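Zinc finger (CCCH type) motif-containing protein (Toxoplasma gondii, PDB 7NJC) probably reads N6-methyladenosine marks in messenger RNA through its YTH domain, the part described here, which holds a methylated adenosine and flanking nucleotides. Local coordinates at residues A[11-16]-A[52-57]; A[17-22]-A[129-134]; A[33-38]-A[84-89]. All coordinates share one frame; numbering follows the deposited sequence.

Interaction 1 (A[11-16]-A[52-57]); sequences QSTKRF and STDHVL. With TOE (2-[2-(2-methoxy-ethoxy)-ethoxy]-ethoxyl), chain C.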
loop_
_atom_site.group_PDB
_atom_site.type_symbol
_atom_site.label_atom_id
_atom_site.label_comp_id
_atom_site.label_asym_id
_atom_site.label_seq_id
_atom_site.Cartn_x
_atom_site.Cartn_y
_atom_site.Cartn_z
ATOM N N GLN A 11 -11.137 -16.173 4.719
ATOM C CA GLN A 11 -9.803 -16.468 5.220
ATOM C C GLN A 11 -8.915 -16.921 4.066
ATOM O O GLN A 11 -9.368 -17.652 3.178
ATOM C CB GLN A 11 -9.879 -17.578 6.269
ATOM C CG GLN A 11 -10.907 -17.328 7.361
ATOM C CD GLN A 11 -10.317 -16.640 8.578
ATOM O OE1 GLN A 11 -9.208 -16.961 9.008
ATOM N NE2 GLN A 11 -11.061 -15.692 9.144
ATOM N N SER A 12 -7.652 -16.492 4.073
ATOM C CA SER A 12 -6.745 -16.815 2.971
ATOM C C SER A 12 -5.288 -16.628 3.400
ATOM O O SER A 12 -4.988 -16.204 4.521
ATOM C CB SER A 12 -7.086 -16.013 1.711
ATOM O OG SER A 12 -7.025 -14.629 1.975
ATOM N N THR A 13 -4.373 -17.002 2.496
ATOM C CA THR A 13 -2.939 -16.945 2.767
ATOM C C THR A 13 -2.334 -15.574 2.468
ATOM O O THR A 13 -1.646 -15.002 3.317
ATOM C CB THR A 13 -2.202 -18.069 2.024
ATOM O OG1 THR A 13 -2.663 -19.338 2.514
ATOM C CG2 THR A 13 -0.700 -17.969 2.258
ATOM N N LYS A 14 -2.586 -15.017 1.285
ATOM C CA LYS A 14 -2.048 -13.702 0.961
ATOM C C LYS A 14 -3.101 -12.873 0.248
ATOM O O LYS A 14 -3.780 -13.360 -0.663
ATOM C CB LYS A 14 -0.809 -13.752 0.055
ATOM C CG LYS A 14 0.405 -14.431 0.642
ATOM C CD LYS A 14 1.630 -14.114 -0.201
ATOM C CE LYS A 14 2.820 -14.939 0.238
ATOM N NZ LYS A 14 4.040 -14.581 -0.530
ATOM N N ARG A 15 -3.209 -11.605 0.648
ATOM C CA ARG A 15 -4.063 -10.639 -0.026
ATOM C C ARG A 15 -3.254 -9.384 -0.293
ATOM O O ARG A 15 -2.284 -9.093 0.414
ATOM C CB ARG A 15 -5.306 -10.326 0.801
ATOM C CG ARG A 15 -6.266 -11.513 0.806
ATOM C CD ARG A 15 -7.449 -11.307 1.737
ATOM N NE ARG A 15 -8.339 -10.237 1.300
ATOM C CZ ARG A 15 -9.407 -9.852 1.987
ATOM N NH1 ARG A 15 -9.707 -10.460 3.129
ATOM N NH2 ARG A 15 -10.167 -8.862 1.539
ATOM N N PHE A 16 -3.657 -8.655 -1.329
ATOM C CA PHE A 16 -2.855 -7.565 -1.873
ATOM C C PHE A 16 -3.742 -6.354 -2.099
ATOM O O PHE A 16 -4.767 -6.458 -2.780
ATOM C CB PHE A 16 -2.240 -7.973 -3.223
ATOM C CG PHE A 16 -1.392 -9.224 -3.169
ATOM C CD1 PHE A 16 -1.969 -10.496 -3.229
ATOM C CD2 PHE A 16 -0.011 -9.125 -3.078
ATOM C CE1 PHE A 16 -1.181 -11.634 -3.189
ATOM C CE2 PHE A 16 0.778 -10.258 -3.032
ATOM C CZ PHE A 16 0.200 -11.515 -3.092
ATOM N N SER A 52 -7.685 -12.132 9.222
ATOM C CA SER A 52 -8.174 -13.301 8.499
ATOM C C SER A 52 -7.211 -13.815 7.437
ATOM O O SER A 52 -7.563 -14.750 6.702
ATOM C CB SER A 52 -9.509 -12.975 7.816
ATOM O OG SER A 52 -9.347 -11.909 6.891
ATOM N N THR A 53 -6.017 -13.235 7.324
ATOM C CA THR A 53 -5.095 -13.553 6.246
ATOM C C THR A 53 -3.693 -13.705 6.815
ATOM O O THR A 53 -3.292 -12.936 7.691
ATOM C CB THR A 53 -5.101 -12.416 5.214
ATOM O OG1 THR A 53 -6.453 -12.033 4.936
ATOM C CG2 THR A 53 -4.423 -12.852 3.931
ATOM N N ASP A 54 -2.939 -14.682 6.304
ATOM C CA ASP A 54 -1.569 -14.861 6.788
ATOM C C ASP A 54 -0.717 -13.629 6.503
ATOM O O ASP A 54 0.114 -13.236 7.330
ATOM C CB ASP A 54 -0.915 -16.073 6.130
ATOM C CG ASP A 54 -1.461 -17.385 6.636
ATOM O OD1 ASP A 54 -2.223 -17.384 7.630
ATOM O OD2 ASP A 54 -1.120 -18.424 6.033
ATOM N N HIS A 55 -0.891 -13.022 5.329
ATOM C CA HIS A 55 -0.065 -11.895 4.901
ATOM C C HIS A 55 -0.929 -10.904 4.145
ATOM O O HIS A 55 -1.514 -11.257 3.116
ATOM C CB HIS A 55 1.060 -12.368 3.971
ATOM C CG HIS A 55 2.008 -13.327 4.618
ATOM N ND1 HIS A 55 1.998 -14.681 4.359
ATOM C CD2 HIS A 55 2.973 -13.128 5.545
ATOM C CE1 HIS A 55 2.932 -15.272 5.084
ATOM N NE2 HIS A 55 3.534 -14.351 5.815
ATOM N N VAL A 56 -0.969 -9.659 4.619
ATOM C CA VAL A 56 -1.621 -8.564 3.908
ATOM C C VAL A 56 -0.516 -7.700 3.320
ATOM O O VAL A 56 0.273 -7.101 4.060
ATOM C CB VAL A 56 -2.553 -7.759 4.825
ATOM C CG1 VAL A 56 -3.125 -6.557 4.074
ATOM C CG2 VAL A 56 -3.684 -8.652 5.329
ATOM N N LEU A 57 -0.435 -7.660 1.994
ATOM C CA LEU A 57 0.590 -6.893 1.301
ATOM C C LEU A 57 0.003 -5.577 0.802
ATOM O O LEU A 57 -1.119 -5.534 0.280
ATOM C CB LEU A 57 1.171 -7.673 0.116
ATOM C CG LEU A 57 2.053 -8.883 0.428
ATOM C CD1 LEU A 57 2.991 -8.589 1.592
ATOM C CD2 LEU A 57 1.194 -10.117 0.686
HETATM O "O2'" TOE C . 3.951 -14.472 -3.775
HETATM C "CA'" TOE C . 5.086 -13.688 -4.021
HETATM C "CB'" TOE C . 4.856 -12.290 -3.452
HETATM O "OC'" TOE C . 4.896 -12.356 -2.053
HETATM C "CD'" TOE C . 4.897 -11.106 -1.423
HETATM C "CE'" TOE C . 5.679 -11.176 -0.112
HETATM O "OF'" TOE C . 5.016 -12.019 0.784
HETATM C "CG'" TOE C . 5.382 -11.828 2.122
HETATM C "CH'" TOE C . 6.092 -13.073 2.653
HETATM O "OI'" TOE C . 5.401 -14.224 2.266
HETATM C "CK'" TOE C . 5.996 -15.413 2.706
HETATM O O HOH W 1 -8.812 -13.333 3.993
#
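Thr53 OG1 bonds a bridging water, which donates to it at 2.9 Å, and Ala49 O of helix 40-52; Arg15 CD packs against the same OG1 at 3.4 Å. The water also bonds Ser12 OG and accepts from Arg15 NH1, linking the two segments on the face carrying Ser12, Thr53 and Arg15. A bend at chi3 (66°) turns the arginine's guanidinium there, and its NE forms a salt bridge with Glu134. On the other face Lys14 runs extended, CG beside His55 CB, and its ammonium NZ is ringed by four oxygens of the bound glycol at hydrogen-bonding distance, its three N-H groups shared among them, the nearest OC' at 2.8 Å. Glycol OI' lies over the centre of the His55 ring, 3.9 Å above its plane. Phe16 and Leu57 point the same way, Leu57 CD2 making an off-centre CH-pi contact 4.2 Å from the centroid of the Phe16 ring. Between the two faces the backbones pair from Ser12 N to Ser52 O (3.2 Å), turn a corner at Thr13 and Asp54, and continue to the straight bond from Leu57 N to Arg15 O (2.8 Å, 178°). This is the parallel pairing of strands 14-21 and 53-62 in the mixed YTH-domain sheet.

Interaction 2 (A[17-22]-A[129-134]); sequences FIIKSN and SRDGTE. With 6MD (N-methyladenosine), chain D; nucleotides of chain B.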
loop_
_atom_site.group_PDB
_atom_site.type_symbol
_atom_site.label_atom_id
_atom_site.label_comp_id
_atom_site.label_asym_id
_atom_site.label_seq_id
_atom_site.Cartn_x
_atom_site.Cartn_y
_atom_site.Cartn_z
ATOM N N PHE A 17 -3.328 -5.199 -1.563
ATOM C CA PHE A 17 -4.092 -3.964 -1.674
ATOM C C PHE A 17 -3.210 -2.849 -2.201
ATOM O O PHE A 17 -2.046 -2.726 -1.807
ATOM C CB PHE A 17 -4.646 -3.545 -0.319
ATOM C CG PHE A 17 -5.601 -4.543 0.269
ATOM C CD1 PHE A 17 -5.128 -5.614 1.021
ATOM C CD2 PHE A 17 -6.967 -4.428 0.045
ATOM C CE1 PHE A 17 -6.009 -6.556 1.562
ATOM C CE2 PHE A 17 -7.850 -5.350 0.582
ATOM C CZ PHE A 17 -7.367 -6.422 1.334
ATOM N N ILE A 18 -3.774 -2.025 -3.069
ATOM C CA ILE A 18 -3.091 -0.834 -3.548
ATOM C C ILE A 18 -3.345 0.286 -2.554
ATOM O O ILE A 18 -4.485 0.500 -2.118
ATOM C CB ILE A 18 -3.570 -0.461 -4.958
ATOM C CG1 ILE A 18 -3.127 -1.557 -5.936
ATOM C CG2 ILE A 18 -2.982 0.879 -5.381
ATOM C CD1 ILE A 18 -3.698 -1.425 -7.301
ATOM N N ILE A 19 -2.270 0.961 -2.155
ATOM C CA ILE A 19 -2.318 2.098 -1.244
ATOM C C ILE A 19 -1.937 3.335 -2.042
ATOM O O ILE A 19 -0.909 3.338 -2.733
ATOM C CB ILE A 19 -1.349 1.894 -0.065
ATOM C CG1 ILE A 19 -1.819 0.732 0.821
ATOM C CG2 ILE A 19 -1.142 3.218 0.705
ATOM C CD1 ILE A 19 -3.190 0.938 1.485
ATOM N N LYS A 20 -2.762 4.378 -1.956
ATOM C CA LYS A 20 -2.478 5.650 -2.605
ATOM C C LYS A 20 -2.168 6.697 -1.543
ATOM O O LYS A 20 -2.750 6.684 -0.455
ATOM C CB LYS A 20 -3.669 6.120 -3.448
ATOM C CG LYS A 20 -4.085 5.157 -4.562
ATOM C CD LYS A 20 -3.018 4.945 -5.627
ATOM C CE LYS A 20 -2.714 6.233 -6.380
ATOM N NZ LYS A 20 -1.970 5.967 -7.650
ATOM N N SER A 21 -1.237 7.595 -1.855
ATOM C CA SER A 21 -0.903 8.695 -0.961
ATOM C C SER A 21 -0.965 9.985 -1.754
ATOM O O SER A 21 -0.402 10.062 -2.845
ATOM C CB SER A 21 0.509 8.540 -0.397
ATOM O OG SER A 21 0.801 9.626 0.474
ATOM N N ASN A 22 -1.629 11.004 -1.207
ATOM C CA ASN A 22 -1.662 12.275 -1.921
ATOM C C ASN A 22 -0.430 13.141 -1.671
ATOM O O ASN A 22 -0.311 14.210 -2.276
ATOM C CB ASN A 22 -2.968 13.040 -1.658
ATOM C CG ASN A 22 -3.262 13.224 -0.182
ATOM O OD1 ASN A 22 -2.352 13.348 0.643
ATOM N ND2 ASN A 22 -4.551 13.251 0.162
ATOM N N SER A 129 -6.543 2.640 -9.994
ATOM C CA SER A 129 -6.913 2.106 -8.693
ATOM C C SER A 129 -6.951 3.209 -7.650
ATOM O O SER A 129 -6.006 3.990 -7.519
ATOM C CB SER A 129 -5.886 1.069 -8.260
ATOM O OG SER A 129 -5.863 -0.039 -9.145
ATOM N N ARG A 130 -8.033 3.241 -6.881
ATOM C CA ARG A 130 -8.137 4.133 -5.743
ATOM C C ARG A 130 -7.481 3.487 -4.527
ATOM O O ARG A 130 -7.165 2.295 -4.514
ATOM C CB ARG A 130 -9.609 4.455 -5.452
ATOM C CG ARG A 130 -10.312 5.235 -6.569
ATOM C CD ARG A 130 -11.734 5.656 -6.188
ATOM N NE ARG A 130 -12.636 4.518 -6.024
ATOM C CZ ARG A 130 -13.159 4.135 -4.863
ATOM N NH1 ARG A 130 -12.873 4.799 -3.752
ATOM N NH2 ARG A 130 -13.970 3.086 -4.815
ATOM N N ASP A 131 -7.278 4.294 -3.494
ATOM C CA ASP A 131 -6.706 3.800 -2.245
ATOM C C ASP A 131 -7.536 2.637 -1.701
ATOM O O ASP A 131 -8.766 2.714 -1.619
ATOM C CB ASP A 131 -6.703 4.948 -1.234
ATOM C CG ASP A 131 -6.031 4.580 0.077
ATOM O OD1 ASP A 131 -4.910 4.030 0.030
ATOM O OD2 ASP A 131 -6.615 4.873 1.150
ATOM N N GLY A 132 -6.854 1.552 -1.318
ATOM C CA GLY A 132 -7.513 0.385 -0.760
ATOM C C GLY A 132 -8.042 -0.617 -1.768
ATOM O O GLY A 132 -8.685 -1.592 -1.360
ATOM N N THR A 133 -7.787 -0.420 -3.062
ATOM C CA THR A 133 -8.253 -1.358 -4.081
ATOM C C THR A 133 -7.559 -2.705 -3.916
ATOM O O THR A 133 -6.332 -2.772 -3.882
ATOM C CB THR A 133 -7.928 -0.800 -5.469
ATOM O OG1 THR A 133 -8.665 0.408 -5.696
ATOM C CG2 THR A 133 -8.262 -1.827 -6.564
ATOM N N GLU A 134 -8.331 -3.781 -3.824
ATOM C CA GLU A 134 -7.743 -5.118 -3.774
ATOM C C GLU A 134 -7.453 -5.615 -5.189
ATOM O O GLU A 134 -8.202 -5.323 -6.128
ATOM C CB GLU A 134 -8.654 -6.111 -3.049
ATOM C CG GLU A 134 -7.897 -7.379 -2.649
ATOM C CD GLU A 134 -8.619 -8.258 -1.638
ATOM O OE1 GLU A 134 -9.707 -7.882 -1.154
ATOM O OE2 GLU A 134 -8.085 -9.343 -1.332
HETATM O "O5'" 6MD D . -9.340 10.973 -0.202
HETATM C "C5'" 6MD D . -8.747 9.791 -0.745
HETATM C "C4'" 6MD D . -7.264 9.984 -0.949
HETATM O "O4'" 6MD D . -6.578 9.932 0.314
HETATM C "C3'" 6MD D . -6.537 8.992 -1.785
HETATM O "O3'" 6MD D . -6.774 8.941 -3.150
HETATM C "C2'" 6MD D . -5.143 9.057 -1.318
HETATM O "O2'" 6MD D . -4.065 9.284 -2.157
HETATM C "C1'" 6MD D . -5.209 9.667 0.066
HETATM N N9 6MD D . -4.680 8.924 1.211
HETATM C C8 6MD D . -5.221 7.933 1.777
HETATM N N7 6MD D . -4.455 7.643 2.873
HETATM C C5 6MD D . -3.437 8.575 2.916
HETATM C C6 6MD D . -2.305 8.863 3.761
HETATM N N6 6MD D . -1.994 8.037 4.957
HETATM N N1 6MD D . -1.510 9.891 3.483
HETATM C C2 6MD D . -1.746 10.676 2.403
HETATM N N3 6MD D . -2.790 10.432 1.584
HETATM C C4 6MD D . -3.652 9.413 1.808
HETATM C CZ 6MD D . -0.966 8.486 5.835
ATOM P P C B 4 -7.740 8.113 -4.035
ATOM O OP1 C B 4 -8.625 9.102 -4.725
ATOM O OP2 C B 4 -8.271 6.955 -3.278
ATOM O "O5'" C B 4 -6.703 7.511 -5.074
ATOM C "C5'" C B 4 -6.240 8.266 -6.174
ATOM C "C4'" C B 4 -6.427 7.487 -7.444
ATOM O "O4'" C B 4 -7.835 7.266 -7.674
ATOM C "C3'" C B 4 -5.921 8.152 -8.707
ATOM O "O3'" C B 4 -4.540 7.867 -8.871
ATOM C "C2'" C B 4 -6.796 7.532 -9.795
ATOM O "O2'" C B 4 -6.265 6.269 -10.163
ATOM C "C1'" C B 4 -8.111 7.276 -9.050
ATOM N N1 C B 4 -9.178 8.273 -9.286
ATOM C C2 C B 4 -9.810 8.355 -10.531
ATOM O O2 C B 4 -9.428 7.623 -11.463
ATOM N N3 C B 4 -10.813 9.254 -10.690
ATOM C C4 C B 4 -11.207 10.025 -9.670
ATOM N N4 C B 4 -12.201 10.891 -9.889
ATOM C C5 C B 4 -10.598 9.943 -8.387
ATOM C C6 C B 4 -9.607 9.052 -8.242
ATOM P P A B 5 -3.520 8.948 -9.470
ATOM O OP1 A B 5 -2.155 8.373 -9.356
ATOM O OP2 A B 5 -3.826 10.263 -8.842
ATOM O "O5'" A B 5 -3.946 9.086 -11.004
ATOM C "C5'" A B 5 -3.912 7.985 -11.912
ATOM C "C4'" A B 5 -4.615 8.320 -13.213
ATOM O "O4'" A B 5 -5.970 8.762 -12.919
ATOM C "C3'" A B 5 -3.980 9.438 -14.037
ATOM O "O3'" A B 5 -4.227 9.206 -15.428
ATOM C "C2'" A B 5 -4.756 10.668 -13.577
ATOM O "O2'" A B 5 -4.752 11.742 -14.491
ATOM C "C1'" A B 5 -6.157 10.093 -13.376
ATOM N N9 A B 5 -6.950 10.801 -12.365
ATOM C C8 A B 5 -6.578 11.040 -11.063
ATOM N N7 A B 5 -7.471 11.688 -10.354
ATOM C C5 A B 5 -8.513 11.890 -11.248
ATOM C C6 A B 5 -9.760 12.523 -11.101
ATOM N N6 A B 5 -10.175 13.086 -9.961
ATOM N N1 A B 5 -10.575 12.560 -12.178
ATOM C C2 A B 5 -10.154 11.993 -13.320
ATOM N N3 A B 5 -9.005 11.370 -13.579
ATOM C C4 A B 5 -8.214 11.347 -12.489
HETATM O O HOH W 2 -3.677 4.296 -9.115
#
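A buried strand-to-loop contact runs along the edge of strand 14-21 opposite strand 53-62; the loop becomes strand 134-135 where Phe17 and Glu134 form an antiparallel non-hydrogen-bonded pair. Ile18 holds the loop by its backbone: its N donates to Thr133 O (2.8 Å, 173°), and its O accepts from Gly132 N at 2.7 Å. Gly132 and Thr133 thus both face Ile18 as a G1 bulge, with Gly132 at positive phi in the type II turn from Arg130 to Thr133. The Glu134 chain crosses Phe17, its CG over one ring face and 4.2 Å from the Phe17 centroid, while Gly132 O meets the ring edge in plane. Ile18 CD1 packs tightly on Ser129 CB at 3.5 Å. With CG anti to the backbone N (chi1 -176°), Asp131 sends OD1 to Lys20 N at 2.9 Å, met on the anti side and 26° out of the carboxylate plane; Thr38 and Asn42 hold OD2. Lys20, bent at chi2 and chi3, folds past Ser129, and its NZ bonds OP1 of A5 of chain B at 3.0 Å as well as Ser61. OP2 of C4 of chain B accepts from Asp131 N at 2.8 Å, and Asn22 N donates to N3 of the N-methyladenosine. Strand end and bulged loop form one wall of this YTH domain's RNA-binding site.

Interaction 3 (A[33-38]-A[84-89]); sequences HGVWAT and PGIWGP. With 6MD (N-methyladenosine), chain D.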
loop_
_atom_site.group_PDB
_atom_site.type_symbol
_atom_site.label_atom_id
_atom_site.label_comp_id
_atom_site.label_asym_id
_atom_site.label_seq_id
_atom_site.Cartn_x
_atom_site.Cartn_y
_atom_site.Cartn_z
ATOM N N HIS A 33 9.659 5.260 9.543
ATOM C CA HIS A 33 9.116 4.842 10.826
ATOM C C HIS A 33 8.319 3.547 10.786
ATOM O O HIS A 33 7.907 3.061 11.850
ATOM C CB HIS A 33 8.305 5.984 11.456
ATOM C CG HIS A 33 9.127 7.205 11.708
ATOM N ND1 HIS A 33 10.034 7.291 12.744
ATOM C CD2 HIS A 33 9.218 8.372 11.029
ATOM C CE1 HIS A 33 10.636 8.467 12.701
ATOM N NE2 HIS A 33 10.159 9.142 11.670
ATOM N N GLY A 34 8.125 2.953 9.612
ATOM C CA GLY A 34 7.416 1.690 9.527
ATOM C C GLY A 34 5.964 1.782 9.950
ATOM O O GLY A 34 5.483 0.975 10.754
ATOM N N VAL A 35 5.240 2.743 9.376
ATOM C CA VAL A 35 3.898 3.076 9.840
ATOM C C VAL A 35 3.064 3.529 8.650
ATOM O O VAL A 35 3.581 4.104 7.686
ATOM C CB VAL A 35 3.970 4.160 10.947
ATOM C CG1 VAL A 35 4.572 5.453 10.411
ATOM C CG2 VAL A 35 2.598 4.408 11.571
ATOM N N TRP A 36 1.760 3.251 8.722
ATOM C CA TRP A 36 0.811 3.778 7.751
ATOM C C TRP A 36 -0.517 4.029 8.455
ATOM O O TRP A 36 -0.729 3.610 9.597
ATOM C CB TRP A 36 0.656 2.840 6.535
ATOM C CG TRP A 36 -0.049 3.500 5.401
ATOM C CD1 TRP A 36 -1.284 3.189 4.894
ATOM C CD2 TRP A 36 0.421 4.626 4.652
ATOM N NE1 TRP A 36 -1.606 4.047 3.862
ATOM C CE2 TRP A 36 -0.572 4.933 3.687
ATOM C CE3 TRP A 36 1.595 5.392 4.687
ATOM C CZ2 TRP A 36 -0.435 5.986 2.780
ATOM C CZ3 TRP A 36 1.732 6.431 3.791
ATOM C CH2 TRP A 36 0.726 6.719 2.842
ATOM N N ALA A 37 -1.394 4.771 7.783
ATOM C CA ALA A 37 -2.785 4.909 8.184
ATOM C C ALA A 37 -3.583 5.196 6.926
ATOM O O ALA A 37 -3.056 5.748 5.962
ATOM C CB ALA A 37 -3.003 6.059 9.181
ATOM N N THR A 38 -4.855 4.816 6.939
ATOM C CA THR A 38 -5.707 4.990 5.776
ATOM C C THR A 38 -7.039 5.579 6.225
ATOM O O THR A 38 -7.246 5.854 7.411
ATOM C CB THR A 38 -5.821 3.669 4.997
ATOM O OG1 THR A 38 -6.511 3.884 3.762
ATOM C CG2 THR A 38 -6.527 2.595 5.821
ATOM N N PRO A 84 1.101 8.728 17.562
ATOM C CA PRO A 84 -0.093 9.579 17.439
ATOM C C PRO A 84 0.229 10.905 16.765
ATOM O O PRO A 84 1.121 11.636 17.197
ATOM C CB PRO A 84 -0.518 9.803 18.895
ATOM C CG PRO A 84 0.123 8.732 19.673
ATOM C CD PRO A 84 1.401 8.390 18.964
ATOM N N GLY A 85 -0.503 11.206 15.691
ATOM C CA GLY A 85 -0.417 12.492 15.021
ATOM C C GLY A 85 0.774 12.677 14.109
ATOM O O GLY A 85 1.029 13.808 13.674
ATOM N N ILE A 86 1.489 11.599 13.778
ATOM C CA ILE A 86 2.736 11.709 13.022
ATOM C C ILE A 86 2.527 12.360 11.653
ATOM O O ILE A 86 3.438 13.009 11.123
ATOM C CB ILE A 86 3.409 10.325 12.919
ATOM C CG1 ILE A 86 4.852 10.466 12.437
ATOM C CG2 ILE A 86 2.604 9.392 11.994
ATOM C CD1 ILE A 86 5.629 9.170 12.497
ATOM N N TRP A 87 1.334 12.217 11.064
ATOM C CA TRP A 87 1.067 12.768 9.737
ATOM C C TRP A 87 0.694 14.241 9.766
ATOM O O TRP A 87 0.549 14.843 8.697
ATOM C CB TRP A 87 -0.089 12.025 9.065
ATOM C CG TRP A 87 -0.010 10.550 9.224
ATOM C CD1 TRP A 87 -0.792 9.779 10.021
ATOM C CD2 TRP A 87 0.934 9.669 8.607
ATOM N NE1 TRP A 87 -0.412 8.465 9.930
ATOM C CE2 TRP A 87 0.653 8.369 9.075
ATOM C CE3 TRP A 87 1.986 9.850 7.703
ATOM C CZ2 TRP A 87 1.380 7.252 8.663
ATOM C CZ3 TRP A 87 2.708 8.736 7.296
ATOM C CH2 TRP A 87 2.400 7.455 7.783
ATOM N N GLY A 88 0.523 14.829 10.947
ATOM C CA GLY A 88 -0.019 16.161 11.045
ATOM C C GLY A 88 -1.530 16.120 11.143
ATOM O O GLY A 88 -2.126 15.078 11.436
ATOM N N PRO A 89 -2.178 17.255 10.879
ATOM C CA PRO A 89 -3.637 17.337 11.059
ATOM C C PRO A 89 -4.447 16.335 10.246
ATOM O O PRO A 89 -5.576 16.025 10.647
ATOM C CB PRO A 89 -3.956 18.781 10.654
ATOM C CG PRO A 89 -2.687 19.523 10.958
ATOM C CD PRO A 89 -1.580 18.572 10.600
HETATM O "O5'" 6MD D . -9.340 10.973 -0.202
HETATM C "C5'" 6MD D . -8.747 9.791 -0.745
HETATM C "C4'" 6MD D . -7.264 9.984 -0.949
HETATM O "O4'" 6MD D . -6.578 9.932 0.314
HETATM C "C3'" 6MD D . -6.537 8.992 -1.785
HETATM O "O3'" 6MD D . -6.774 8.941 -3.150
HETATM C "C2'" 6MD D . -5.143 9.057 -1.318
HETATM O "O2'" 6MD D . -4.065 9.284 -2.157
HETATM C "C1'" 6MD D . -5.209 9.667 0.066
HETATM N N9 6MD D . -4.680 8.924 1.211
HETATM C C8 6MD D . -5.221 7.933 1.777
HETATM N N7 6MD D . -4.455 7.643 2.873
HETATM C C5 6MD D . -3.437 8.575 2.916
HETATM C C6 6MD D . -2.305 8.863 3.761
HETATM N N6 6MD D . -1.994 8.037 4.957
HETATM N N1 6MD D . -1.510 9.891 3.483
HETATM C C2 6MD D . -1.746 10.676 2.403
HETATM N N3 6MD D . -2.790 10.432 1.584
HETATM C C4 6MD D . -3.652 9.413 1.808
HETATM C CZ 6MD D . -0.966 8.486 5.835
#
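With chi1 at -166°, Trp36 starts from a CB that points away from the 84-89 loop, yet its indole swings round until CE3 lies 3.8 Å from Trp87 CH2. Trp87 takes the other course: CG lies anti to its carbonyl carbon (chi1 -44°), and the ring reaches across to strand 35-36. The two six-membered rings meet obliquely, planes at 72°, forming a corner for the methylamino group of the bound N-methyladenosine. Methyl carbon CZ sits over the centre of Trp87, 3.5 Å above the plane, and N6 lies over one face of Trp36 toward its rim. These tryptophans belong to the aromatic cage by which YTH domains recognise N6-methyladenosine. Ala37 O fixes the group from a third direction, accepting from N6 at 2.7 Å, while Ala37 CB packs obliquely on Trp87 NE1, a nitrogen whose hydrogen bond goes to Asn97. At the indole edge, in plane, Val35 O approaches Trp87 CH2 to 3.6 Å, and Val35 CG1 packs on the same atom. Behind the cage, Ile86 CG2 backs the face of Trp87 opposite the methyl group, and Ile86 CD1 extends to His33 CD2 at 4.0 Å, joining the loop to the end of helix 24-33.

Interactions 1 and 2 divide strand 14-21 between them: 11-16 pairs with strand 53-62, then 17-22 meets the 129-134 loop on the strand's other side. Their centres lie about 16 Å apart, and a probable hydrogen bond between Leu57 O and Phe17 N joins them. Interaction 3 lies about 16 Å from interaction 2 and about 23 Å from interaction 1, centre to centre, at the 35-36 edge of the same mixed sheet. Along the chain it is nested inside the loop closed by interaction 2, whereas its segments alternate with those of interaction 1. Interaction 1 builds sheet, its nearest atom about 14 Å from the RNA; interactions 2 and 3 together flank the methylated nucleoside, at its ribose and N3 and round its methyl group.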